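Local coordinates for putative uncharacterized protein (Xanthomonas oryzae pv. oryzae, PDB 4KL0) that binds calcium and belongs to the nucleoside hydrolase family, so that it may hydrolyse N-glycosyl bonds, although its function has not been established, at residues 58-63 with 90-95; 29-34 with 144-149; 76-81 with 122-127; 45-50 with 85-90. All coordinates share one frame; numbering follows the deposited sequence.

Interaction 1: 58-63 with 90-95; sequences LRLTDV and PDVRVA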
loop_
_atom_site.group_PDB
_atom_site.type_symbol
_atom_site.label_atom_id
_atom_site.label_comp_id
_atom_site.label_asym_id
_atom_site.label_seq_id
_atom_site.Cartn_x
_atom_site.Cartn_y
_atom_site.Cartn_z
ATOM N N LEU A 58 0.176 -14.250 6.153
ATOM C CA LEU A 58 1.453 -13.586 6.009
ATOM C C LEU A 58 2.036 -13.322 7.373
ATOM O O LEU A 58 1.334 -13.412 8.405
ATOM C CB LEU A 58 1.286 -12.270 5.248
ATOM C CG LEU A 58 0.453 -11.141 5.892
ATOM C CD1 LEU A 58 1.269 -10.398 6.878
ATOM C CD2 LEU A 58 -0.026 -10.132 4.832
ATOM N N ARG A 59 3.312 -12.984 7.379
ATOM C CA ARG A 59 3.915 -12.479 8.604
ATOM C C ARG A 59 4.782 -11.297 8.200
ATOM O O ARG A 59 5.679 -11.427 7.321
ATOM C CB ARG A 59 4.651 -13.565 9.389
ATOM C CG ARG A 59 5.361 -12.998 10.601
ATOM C CD ARG A 59 6.132 -14.074 11.369
ATOM N NE ARG A 59 7.333 -14.412 10.636
ATOM C CZ ARG A 59 8.328 -15.147 11.133
ATOM N NH1 ARG A 59 8.250 -15.609 12.385
ATOM N NH2 ARG A 59 9.401 -15.400 10.394
ATOM N N LEU A 60 4.427 -10.123 8.740
ATOM C CA LEU A 60 5.068 -8.860 8.274
ATOM C C LEU A 60 6.332 -8.688 9.086
ATOM O O LEU A 60 6.272 -8.255 10.258
ATOM C CB LEU A 60 4.103 -7.672 8.454
ATOM C CG LEU A 60 4.547 -6.320 7.957
ATOM C CD1 LEU A 60 4.941 -6.411 6.485
ATOM C CD2 LEU A 60 3.394 -5.329 8.214
ATOM N N THR A 61 7.486 -9.001 8.482
ATOM C CA THR A 61 8.692 -9.056 9.295
ATOM C C THR A 61 9.480 -7.738 9.286
ATOM O O THR A 61 10.060 -7.325 10.322
ATOM C CB THR A 61 9.567 -10.252 8.864
ATOM O OG1 THR A 61 10.001 -10.068 7.498
ATOM C CG2 THR A 61 8.754 -11.552 8.947
ATOM N N ASP A 62 9.459 -7.034 8.143
ATOM C CA ASP A 62 10.311 -5.870 7.965
ATOM C C ASP A 62 9.573 -4.863 7.109
ATOM O O ASP A 62 8.914 -5.232 6.145
ATOM C CB ASP A 62 11.620 -6.263 7.249
ATOM C CG ASP A 62 12.444 -7.281 8.062
ATOM O OD1 ASP A 62 12.265 -8.489 7.846
ATOM O OD2 ASP A 62 13.268 -6.856 8.902
ATOM N N VAL A 63 9.688 -3.625 7.491
ATOM C CA VAL A 63 9.098 -2.535 6.724
ATOM C C VAL A 63 10.148 -1.445 6.545
ATOM O O VAL A 63 10.780 -0.998 7.517
ATOM C CB VAL A 63 7.885 -1.998 7.514
ATOM C CG1 VAL A 63 7.280 -0.818 6.819
ATOM C CG2 VAL A 63 6.841 -3.089 7.662
ATOM N N PRO A 90 3.748 -6.214 17.601
ATOM C CA PRO A 90 4.902 -5.603 18.244
ATOM C C PRO A 90 6.298 -5.884 17.649
ATOM O O PRO A 90 7.249 -5.158 17.987
ATOM C CB PRO A 90 4.879 -6.263 19.646
ATOM C CG PRO A 90 4.344 -7.545 19.383
ATOM C CD PRO A 90 3.215 -7.330 18.410
ATOM N N ASP A 91 6.425 -6.890 16.789
ATOM C CA ASP A 91 7.747 -7.325 16.355
ATOM C C ASP A 91 8.106 -6.928 14.940
ATOM O O ASP A 91 9.184 -7.259 14.459
ATOM C CB ASP A 91 7.878 -8.837 16.528
ATOM C CG ASP A 91 7.713 -9.275 18.008
ATOM O OD1 ASP A 91 8.113 -8.489 18.916
ATOM O OD2 ASP A 91 7.160 -10.382 18.241
ATOM N N VAL A 92 7.202 -6.216 14.260
ATOM C CA VAL A 92 7.553 -5.635 12.970
ATOM C C VAL A 92 8.760 -4.709 13.099
ATOM O O VAL A 92 8.772 -3.709 13.862
ATOM C CB VAL A 92 6.311 -4.883 12.390
ATOM C CG1 VAL A 92 6.669 -4.267 11.068
ATOM C CG2 VAL A 92 5.128 -5.833 12.269
ATOM N N ARG A 93 9.797 -4.994 12.300
ATOM C CA ARG A 93 10.977 -4.158 12.345
ATOM C C ARG A 93 10.890 -3.046 11.295
ATOM O O ARG A 93 10.929 -3.293 10.086
ATOM C CB ARG A 93 12.216 -5.005 12.107
ATOM C CG ARG A 93 13.460 -4.279 12.480
ATOM C CD ARG A 93 14.680 -5.139 12.044
ATOM N NE ARG A 93 15.949 -4.463 12.313
ATOM C CZ ARG A 93 16.459 -3.469 11.580
ATOM N NH1 ARG A 93 15.790 -2.981 10.505
ATOM N NH2 ARG A 93 17.650 -2.947 11.922
ATOM N N VAL A 94 10.778 -1.826 11.773
ATOM C CA VAL A 94 10.619 -0.677 10.891
ATOM C C VAL A 94 11.934 0.081 10.781
ATOM O O VAL A 94 12.579 0.479 11.810
ATOM C CB VAL A 94 9.524 0.262 11.387
ATOM C CG1 VAL A 94 9.320 1.417 10.444
ATOM C CG2 VAL A 94 8.203 -0.504 11.617
ATOM N N ALA A 95 12.302 0.377 9.537
ATOM C CA ALA A 95 13.541 1.106 9.280
ATOM C C ALA A 95 13.322 2.277 8.293
ATOM O O ALA A 95 12.482 2.163 7.359
ATOM C CB ALA A 95 14.562 0.147 8.707
HETATM O O HOH W 1 10.364 -8.737 12.594
HETATM O O HOH W 2 13.611 -3.996 8.897
#
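Val92 reaches sheet strand 58-65 from the loop that leads into its neighbour. Val92 CB lies 4.0 Å from Leu60 O. From there Val92 CG1, anti to the backbone N (chi1 179°), runs to Val63 CG2 at 3.6 Å and also nears Leu60 CG, while Val92 CG2, beside the backbone N, comes to 3.3 Å from Leu60 O. A branched, compact valine suits this spot because one methyl packs against Leu60 and Val63 while the other lies against backbone; Phe84 of helix 70-86 covers the same apolar side. The strands then pair in parallel, as neighbours in the beta-alpha-beta unit of strand 58-65, helix 70-86 and strand 93-96, at the edge of the Rossmann-like sheet. Arg93 N donates to Thr61 O from above the carbonyl plane, Val63 N returns a bond to Arg93 O, and Ala95 N meets Val63 O at 2.9 Å, nearly along the C=O axis. On the face that carries Asp62 and Arg93, away from Val63 and Val94, Asp62 OD2 lies 3.8 Å from both CB and CD of the extended Arg93 side chain. The charged ends do not touch; a water joins Asp62 OD2, Arg93 O and Arg93 NH1, entering at the guanidinium edge. Asp62 OD1 is gripped twice, by Thr61 OG1 at 2.8 Å and by a salt bridge from Arg138. A second water donates to Thr61 O and Asp91 O.

Interaction 2: 29-34 with 144-149; sequences DTLLFT and HKLGMV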
loop_
_atom_site.group_PDB
_atom_site.type_symbol
_atom_site.label_atom_id
_atom_site.label_comp_id
_atom_site.label_asym_id
_atom_site.label_seq_id
_atom_site.Cartn_x
_atom_site.Cartn_y
_atom_site.Cartn_z
ATOM N N ASP A 29 6.268 -14.934 4.723
ATOM C CA ASP A 29 7.008 -13.809 5.302
ATOM C C ASP A 29 7.060 -12.683 4.274
ATOM O O ASP A 29 7.306 -12.953 3.080
ATOM C CB ASP A 29 8.429 -14.216 5.697
ATOM C CG ASP A 29 8.484 -14.833 7.078
ATOM O OD1 ASP A 29 7.408 -15.012 7.692
ATOM O OD2 ASP A 29 9.602 -15.127 7.572
ATOM N N THR A 30 6.835 -11.442 4.736
ATOM C CA THR A 30 6.580 -10.315 3.816
ATOM C C THR A 30 7.455 -9.132 4.129
ATOM O O THR A 30 7.576 -8.742 5.294
ATOM C CB THR A 30 5.082 -9.894 3.883
ATOM O OG1 THR A 30 4.249 -10.977 3.434
ATOM C CG2 THR A 30 4.817 -8.664 3.007
ATOM N N LEU A 31 8.072 -8.564 3.080
ATOM C CA LEU A 31 8.887 -7.334 3.161
ATOM C C LEU A 31 8.063 -6.218 2.481
ATOM O O LEU A 31 7.616 -6.387 1.298
ATOM C CB LEU A 31 10.210 -7.481 2.389
ATOM C CG LEU A 31 10.919 -8.811 2.687
ATOM C CD1 LEU A 31 12.187 -8.921 1.782
ATOM C CD2 LEU A 31 11.283 -8.910 4.134
ATOM N N LEU A 32 7.825 -5.135 3.222
ATOM C CA LEU A 32 6.938 -4.049 2.759
ATOM C C LEU A 32 7.737 -2.755 2.621
ATOM O O LEU A 32 8.521 -2.371 3.501
ATOM C CB LEU A 32 5.795 -3.908 3.767
ATOM C CG LEU A 32 4.718 -2.891 3.486
ATOM C CD1 LEU A 32 3.960 -3.284 2.193
ATOM C CD2 LEU A 32 3.664 -2.810 4.653
ATOM N N PHE A 33 7.501 -2.045 1.505
ATOM C CA PHE A 33 8.150 -0.770 1.204
ATOM C C PHE A 33 7.046 0.272 1.077
ATOM O O PHE A 33 6.119 0.081 0.289
ATOM C CB PHE A 33 8.917 -0.902 -0.130
ATOM C CG PHE A 33 9.938 -1.989 -0.101
ATOM C CD1 PHE A 33 11.278 -1.686 0.166
ATOM C CD2 PHE A 33 9.558 -3.294 -0.356
ATOM C CE1 PHE A 33 12.232 -2.760 0.238
ATOM C CE2 PHE A 33 10.505 -4.351 -0.284
ATOM C CZ PHE A 33 11.855 -4.020 -0.004
ATOM N N THR A 34 7.059 1.307 1.924
ATOM C CA THR A 34 5.832 2.093 2.182
ATOM C C THR A 34 6.127 3.541 2.571
ATOM O O THR A 34 7.264 3.873 2.928
ATOM C CB THR A 34 5.089 1.395 3.310
ATOM O OG1 THR A 34 3.889 2.091 3.674
ATOM C CG2 THR A 34 5.952 1.271 4.544
ATOM N N HIS A 144 12.356 -20.386 3.691
ATOM C CA HIS A 144 11.291 -20.300 2.689
ATOM C C HIS A 144 11.335 -18.971 1.954
ATOM O O HIS A 144 11.853 -18.008 2.498
ATOM C CB HIS A 144 9.946 -20.487 3.375
ATOM C CG HIS A 144 9.815 -21.804 4.073
ATOM N ND1 HIS A 144 10.273 -22.015 5.360
ATOM C CD2 HIS A 144 9.290 -22.984 3.656
ATOM C CE1 HIS A 144 10.016 -23.264 5.710
ATOM N NE2 HIS A 144 9.426 -23.875 4.694
ATOM N N LYS A 145 10.830 -18.942 0.726
ATOM C CA LYS A 145 10.850 -17.705 -0.063
ATOM C C LYS A 145 9.915 -16.658 0.573
ATOM O O LYS A 145 8.875 -17.022 1.113
ATOM C CB LYS A 145 10.414 -17.962 -1.497
ATOM C CG LYS A 145 11.461 -18.753 -2.311
ATOM C CD LYS A 145 11.042 -18.848 -3.748
ATOM C CE LYS A 145 12.086 -19.602 -4.571
ATOM N NZ LYS A 145 11.754 -19.560 -6.009
ATOM N N LEU A 146 10.303 -15.386 0.479
ATOM C CA LEU A 146 9.516 -14.269 1.043
ATOM C C LEU A 146 8.840 -13.523 -0.104
ATOM O O LEU A 146 9.247 -13.633 -1.283
ATOM C CB LEU A 146 10.432 -13.301 1.774
ATOM C CG LEU A 146 11.097 -13.757 3.092
ATOM C CD1 LEU A 146 12.373 -14.500 2.822
ATOM C CD2 LEU A 146 11.352 -12.640 4.065
ATOM N N GLY A 147 7.793 -12.773 0.225
ATOM C CA GLY A 147 7.189 -11.881 -0.764
ATOM C C GLY A 147 7.604 -10.438 -0.534
ATOM O O GLY A 147 7.876 -10.034 0.591
ATOM N N MET A 148 7.719 -9.665 -1.608
ATOM C CA MET A 148 8.060 -8.224 -1.473
ATOM C C MET A 148 6.851 -7.472 -1.969
ATOM O O MET A 148 6.292 -7.782 -3.015
ATOM C CB MET A 148 9.256 -7.798 -2.364
ATOM C CG MET A 148 10.681 -8.232 -1.875
ATOM S SD MET A 148 12.084 -7.885 -3.083
ATOM C CE MET A 148 11.963 -6.089 -3.285
ATOM N N VAL A 149 6.396 -6.507 -1.189
ATOM C CA VAL A 149 5.226 -5.717 -1.582
ATOM C C VAL A 149 5.601 -4.238 -1.592
ATOM O O VAL A 149 6.103 -3.693 -0.573
ATOM C CB VAL A 149 4.082 -5.980 -0.584
ATOM C CG1 VAL A 149 2.909 -5.083 -0.965
ATOM C CG2 VAL A 149 3.655 -7.493 -0.616
HETATM O O HOH W 3 8.013 -17.035 3.885
#
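Leu31 and Met148, with chi1 of -46° and -76°, both carry CG beside the backbone N and anti to the carbonyl carbon, and Phe33 does the same. On the face they share, these torsions turn the side chains toward one another. Leu31 spreads its two methyls across the neighbouring strand: Leu31 CD2 meets Leu146 CD2 at 3.7 Å, and Leu31 CD1 lies 4.0 Å from Met148 CG. Leu146 CD2 also touches Asp29 CB, while the Asp29 carboxylate turns to a salt bridge with Arg59. The flexible methionine bends at chi3 (59°), which carries Met148 CE to 3.8 Å from Phe33 CE2, obliquely to the ring. Met135 of helix 133-141 and Ala157 of helix 155-163 cover this apolar layer. The backbones belong to adjacent parallel strands, 28-34 and 146-150, in the middle of the Rossmann-like sheet, far apart in sequence. Gly147 N, Leu31 N, Val149 N and Phe33 N each donate nearly along the axis of a carbonyl of the adjacent strand, the shortest bond being Val149 N to Leu31 O at 2.8 Å. Val149 O also lies in the ring plane at its edge, 3.5 Å from Phe33 CD2. On the face of Thr30, Leu32 and Val149, side-chain-free Gly147 pairs with Thr30, its N and O both bonded across the strands. Beta-branched Val149 divides its methyls, Val149 CG1 going to Leu32 CD1 at 3.8 Å and Val149 CG2 to Thr30 CG2 at 4.0 Å.

Interaction 3: 76-81 with 122-127; sequences RAQLAK and AAPDAV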
loop_
_atom_site.group_PDB
_atom_site.type_symbol
_atom_site.label_atom_id
_atom_site.label_comp_id
_atom_site.label_asym_id
_atom_site.label_seq_id
_atom_site.Cartn_x
_atom_site.Cartn_y
_atom_site.Cartn_z
ATOM N N ARG A 76 7.860 9.352 9.211
ATOM C CA ARG A 76 6.968 8.346 8.660
ATOM C C ARG A 76 7.214 6.989 9.291
ATOM O O ARG A 76 6.256 6.297 9.599
ATOM C CB ARG A 76 7.109 8.272 7.131
ATOM C CG ARG A 76 6.730 9.517 6.404
ATOM C CD ARG A 76 6.686 9.247 4.867
ATOM N NE ARG A 76 6.760 10.496 4.116
ATOM C CZ ARG A 76 5.793 11.396 4.031
ATOM N NH1 ARG A 76 4.593 11.201 4.670
ATOM N NH2 ARG A 76 5.988 12.500 3.305
ATOM N N ALA A 77 8.485 6.626 9.517
ATOM C CA ALA A 77 8.802 5.342 10.097
ATOM C C ALA A 77 8.300 5.266 11.554
ATOM O O ALA A 77 7.797 4.257 11.978
ATOM C CB ALA A 77 10.338 5.101 10.049
ATOM N N GLN A 78 8.465 6.344 12.300
ATOM C CA GLN A 78 7.942 6.425 13.644
ATOM C C GLN A 78 6.443 6.285 13.634
ATOM O O GLN A 78 5.881 5.625 14.511
ATOM C CB GLN A 78 8.330 7.733 14.289
ATOM C CG GLN A 78 9.860 7.804 14.621
ATOM C CD GLN A 78 10.229 9.171 15.133
ATOM O OE1 GLN A 78 9.534 9.715 15.992
ATOM N NE2 GLN A 78 11.299 9.756 14.600
ATOM N N LEU A 79 5.753 6.916 12.678
ATOM C CA LEU A 79 4.317 6.685 12.594
ATOM C C LEU A 79 3.925 5.225 12.262
ATOM O O LEU A 79 3.009 4.692 12.841
ATOM C CB LEU A 79 3.701 7.655 11.583
ATOM C CG LEU A 79 2.229 7.497 11.275
ATOM C CD1 LEU A 79 1.739 8.814 10.907
ATOM C CD2 LEU A 79 2.017 6.513 10.101
ATOM N N ALA A 80 4.612 4.612 11.297
ATOM C CA ALA A 80 4.340 3.237 10.983
ATOM C C ALA A 80 4.517 2.365 12.214
ATOM O O ALA A 80 3.656 1.537 12.527
ATOM C CB ALA A 80 5.198 2.729 9.823
ATOM N N LYS A 81 5.621 2.577 12.931
ATOM C CA LYS A 81 5.874 1.736 14.086
ATOM C C LYS A 81 4.829 1.990 15.185
ATOM O O LYS A 81 4.322 1.032 15.806
ATOM C CB LYS A 81 7.319 1.966 14.542
ATOM C CG LYS A 81 7.706 1.193 15.823
ATOM C CD LYS A 81 7.790 -0.281 15.527
ATOM C CE LYS A 81 8.416 -1.046 16.683
ATOM N NZ LYS A 81 8.339 -2.475 16.350
ATOM N N ALA A 122 5.775 6.546 17.277
ATOM C CA ALA A 122 6.568 5.905 18.332
ATOM C C ALA A 122 7.776 6.821 18.552
ATOM O O ALA A 122 8.006 7.765 17.772
ATOM C CB ALA A 122 7.023 4.547 17.908
ATOM N N ALA A 123 8.550 6.573 19.605
ATOM C CA ALA A 123 9.811 7.311 19.811
ATOM C C ALA A 123 10.844 7.042 18.690
ATOM O O ALA A 123 10.843 5.945 18.093
ATOM C CB ALA A 123 10.407 6.946 21.171
ATOM N N PRO A 124 11.741 8.030 18.411
ATOM C CA PRO A 124 12.737 7.970 17.333
ATOM C C PRO A 124 13.613 6.749 17.446
ATOM O O PRO A 124 13.917 6.085 16.447
ATOM C CB PRO A 124 13.573 9.234 17.562
ATOM C CG PRO A 124 12.620 10.198 18.136
ATOM C CD PRO A 124 11.746 9.359 19.056
ATOM N N ASP A 125 13.976 6.398 18.672
ATOM C CA ASP A 125 14.840 5.239 18.869
ATOM C C ASP A 125 14.091 3.887 18.744
ATOM O O ASP A 125 14.709 2.815 18.832
ATOM C CB ASP A 125 15.663 5.380 20.181
ATOM C CG ASP A 125 16.749 6.523 20.108
ATOM O OD1 ASP A 125 17.539 6.573 19.108
ATOM O OD2 ASP A 125 16.795 7.382 21.054
ATOM N N ALA A 126 12.774 3.918 18.477
ATOM C CA ALA A 126 12.050 2.668 18.188
ATOM C C ALA A 126 12.175 2.178 16.734
ATOM O O ALA A 126 11.783 1.049 16.439
ATOM C CB ALA A 126 10.571 2.779 18.569
ATOM N N VAL A 127 12.712 3.017 15.845
ATOM C CA VAL A 127 12.902 2.644 14.446
ATOM C C VAL A 127 14.401 2.646 14.073
ATOM O O VAL A 127 15.231 3.308 14.739
ATOM C CB VAL A 127 12.060 3.563 13.536
ATOM C CG1 VAL A 127 10.584 3.542 14.024
ATOM C CG2 VAL A 127 12.579 4.932 13.587
#
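Val127 and Ala122 press closely on one flank of helix 70-86, whereas the turn between them reaches the protein surface. On the tight side Val127 CG1, anti to its carbonyl carbon, drops between Ala77 O at 3.5 Å and Lys81 CB at 3.7 Å. Its CG2 stands in the crowded position between N and C and faces Gln78 CG and Ala77 CB; the small alanine lets the loop come this near. Ala122 N donates to Gln78 O at 2.9 Å, almost straight at the hydrogen (171°) but from well above the carbonyl plane. The buried, extended Gln78 side chain belongs to this close part too, crossing Pro124 obliquely with Gln78 CD 3.5 Å from Pro124 CA. Lys81 holds CG anti to the backbone N (177°), which sets Lys81 CG 4.0 Å from Ala122 CB; the bend at chi2 (70°) redirects the rest of the chain, whose NZ goes on to Val92 O. Contact thins outward, at the exposed Pro124 ring and at Ala126, where Lys81 CG stands 4.3 Å from Ala126 CB. A short 3-10 turn, 124-126, closed by Ala126 N to Ala123 O, here packs a connecting loop onto the helix of a beta-alpha-beta crossover, that between strands 58-65 and 93-96.

Interaction 4: 45-50 with 85-90; sequences TYTIAK and DRLALP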
loop_
_atom_site.group_PDB
_atom_site.type_symbol
_atom_site.label_atom_id
_atom_site.label_comp_id
_atom_site.label_asym_id
_atom_site.label_seq_id
_atom_site.Cartn_x
_atom_site.Cartn_y
_atom_site.Cartn_z
ATOM N N THR A 45 -3.427 -0.435 4.679
ATOM C CA THR A 45 -2.733 -1.680 4.338
ATOM C C THR A 45 -2.160 -2.335 5.598
ATOM O O THR A 45 -2.218 -3.571 5.739
ATOM C CB THR A 45 -1.582 -1.394 3.342
ATOM O OG1 THR A 45 -2.105 -0.652 2.254
ATOM C CG2 THR A 45 -0.965 -2.696 2.831
ATOM N N TYR A 46 -1.583 -1.551 6.524
ATOM C CA TYR A 46 -1.020 -2.127 7.741
ATOM C C TYR A 46 -2.161 -2.789 8.525
ATOM O O TYR A 46 -1.992 -3.874 9.136
ATOM C CB TYR A 46 -0.398 -1.056 8.655
ATOM C CG TYR A 46 0.671 -0.187 8.040
ATOM C CD1 TYR A 46 1.333 -0.563 6.870
ATOM C CD2 TYR A 46 1.017 1.007 8.610
ATOM C CE1 TYR A 46 2.291 0.272 6.277
ATOM C CE2 TYR A 46 1.974 1.823 8.065
ATOM C CZ TYR A 46 2.616 1.466 6.897
ATOM O OH TYR A 46 3.515 2.349 6.368
ATOM N N THR A 47 -3.331 -2.111 8.525
ATOM C CA THR A 47 -4.513 -2.613 9.269
ATOM C C THR A 47 -5.026 -3.947 8.704
ATOM O O THR A 47 -5.177 -4.914 9.456
ATOM C CB THR A 47 -5.617 -1.581 9.284
ATOM O OG1 THR A 47 -5.101 -0.391 9.886
ATOM C CG2 THR A 47 -6.813 -2.028 10.126
ATOM N N ILE A 48 -5.256 -4.017 7.390
ATOM C CA ILE A 48 -5.597 -5.337 6.867
ATOM C C ILE A 48 -4.501 -6.378 6.989
ATOM O O ILE A 48 -4.822 -7.551 7.134
ATOM C CB ILE A 48 -6.145 -5.343 5.468
ATOM C CG1 ILE A 48 -5.103 -4.962 4.435
ATOM C CG2 ILE A 48 -7.377 -4.366 5.355
ATOM C CD1 ILE A 48 -5.517 -5.335 3.008
ATOM N N ALA A 49 -3.225 -5.975 6.956
ATOM C CA ALA A 49 -2.131 -6.928 7.180
ATOM C C ALA A 49 -2.219 -7.524 8.577
ATOM O O ALA A 49 -1.871 -8.694 8.747
ATOM C CB ALA A 49 -0.767 -6.298 6.970
ATOM N N LYS A 50 -2.630 -6.744 9.574
ATOM C CA LYS A 50 -2.777 -7.318 10.918
ATOM C C LYS A 50 -3.709 -8.506 10.918
ATOM O O LYS A 50 -3.364 -9.542 11.511
ATOM C CB LYS A 50 -3.287 -6.273 11.915
ATOM C CG LYS A 50 -3.858 -6.833 13.188
ATOM C CD LYS A 50 -2.822 -7.614 13.972
ATOM C CE LYS A 50 -3.541 -8.214 15.202
ATOM N NZ LYS A 50 -4.480 -7.200 15.838
ATOM N N ASP A 85 2.395 -0.936 16.669
ATOM C CA ASP A 85 2.268 -1.099 18.132
ATOM C C ASP A 85 0.789 -1.138 18.568
ATOM O O ASP A 85 0.353 -2.018 19.339
ATOM C CB ASP A 85 2.959 0.058 18.842
ATOM C CG ASP A 85 4.483 -0.009 18.790
ATOM O OD1 ASP A 85 5.088 -1.067 18.443
ATOM O OD2 ASP A 85 5.069 1.044 19.132
ATOM N N ARG A 86 -0.013 -0.217 18.037
ATOM C CA ARG A 86 -1.472 -0.124 18.356
ATOM C C ARG A 86 -2.320 -1.235 17.723
ATOM O O ARG A 86 -3.470 -1.472 18.091
ATOM C CB ARG A 86 -1.973 1.242 17.921
ATOM C CG ARG A 86 -1.329 2.317 18.773
ATOM C CD ARG A 86 -1.650 3.710 18.245
ATOM N NE ARG A 86 -1.181 4.789 19.133
ATOM C CZ ARG A 86 0.075 5.225 19.223
ATOM N NH1 ARG A 86 1.069 4.644 18.576
ATOM N NH2 ARG A 86 0.360 6.233 20.049
ATOM N N LEU A 87 -1.755 -1.906 16.725
ATOM C CA LEU A 87 -2.397 -3.074 16.109
ATOM C C LEU A 87 -1.886 -4.366 16.751
ATOM O O LEU A 87 -2.202 -5.440 16.290
ATOM C CB LEU A 87 -2.056 -3.132 14.596
ATOM C CG LEU A 87 -2.616 -2.030 13.707
ATOM C CD1 LEU A 87 -1.986 -2.205 12.290
ATOM C CD2 LEU A 87 -4.165 -2.073 13.653
ATOM N N ALA A 88 -1.110 -4.272 17.826
ATOM C CA ALA A 88 -0.504 -5.458 18.466
ATOM C C ALA A 88 0.249 -6.326 17.449
ATOM O O ALA A 88 0.082 -7.563 17.369
ATOM C CB ALA A 88 -1.554 -6.288 19.196
ATOM N N LEU A 89 1.048 -5.643 16.628
ATOM C CA LEU A 89 2.063 -6.292 15.829
ATOM C C LEU A 89 3.386 -5.783 16.380
ATOM O O LEU A 89 4.118 -5.008 15.729
ATOM C CB LEU A 89 1.893 -5.889 14.383
ATOM C CG LEU A 89 0.681 -6.510 13.684
ATOM C CD1 LEU A 89 0.503 -5.790 12.323
ATOM C CD2 LEU A 89 0.798 -8.043 13.504
ATOM N N PRO A 90 3.748 -6.214 17.601
ATOM C CA PRO A 90 4.902 -5.603 18.244
ATOM C C PRO A 90 6.298 -5.884 17.649
ATOM O O PRO A 90 7.249 -5.158 17.987
ATOM C CB PRO A 90 4.879 -6.263 19.646
ATOM C CG PRO A 90 4.344 -7.545 19.383
ATOM C CD PRO A 90 3.215 -7.330 18.410
#
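Apolar contacts come chiefly from Leu87 and Leu89, which both point at helix 41-54. Leu87, its CG anti to the carbonyl carbon (chi1 -67°), has Tyr46 CB as apolar partner, 4.1 Å from Leu87 CD1. The same methyl packs on the helix backbone, with Leu87 CD1 3.6 Å from Tyr46 O and 4.0 Å from Thr47 CA. Leu89 lies across the aliphatic part of Lys50, with Leu89 CD1 3.8 Å from Lys50 CB and Leu89 CD2 3.7 Å from Lys50 CD. The branched leucines thus cover both the helix surface and the lysine stem. Among polar contacts, one hydrogen bond joins the segments: Lys50 NZ donates to Leu87 O at 2.9 Å, from above the carbonyl plane. Lys50 leaves the helix with CG anti to the backbone N; the chi2 bend (62°) brings CD and CE alongside Leu87 O, and the chi4 bend turns NZ onto it. A long chain suits a place where an apolar stem is packed and its ammonium end meets a carbonyl; a weak bond to Ala372 O is its second link. Tyr46 directs its hydroxyl elsewhere, to Thr34, and its ring meets Phe84. Backbone bonds at the end of helix 70-86 complete the account. Leu87 and Leu89 flank Ala88, which has positive phi (52°) and is the C-prime residue: Ala88 N bonds to Asp85 O and Leu89 N to Phe84 O, a Schellman motif ending the helix.

Interactions 1 and 2 lie in one sheet, on neighbouring strands 58-65 and 28-34, with centres 10 Å apart; a salt bridge from Arg59 NH2 to Asp29 OD2, 2.8 Å, ties them. Helix 70-86 carries both interaction 3 and interaction 4, and its Lys81 NZ reaches Val92 O of interaction 1 at 2.8 Å, so the helix is bound to the loop that leads into strand 93-96. Interaction 4 meets interaction 2 where Tyr46 OH lies 2.7 Å from Thr34 OG1, which also bonds Asp42. Asp42 is a calcium ligand with Asp35, Ile151 and Asp318. The side chains of Tyr46, Leu32, Val63 and Ala77 are about 7, 8, 11 and 14 Å from the bound calcium ion.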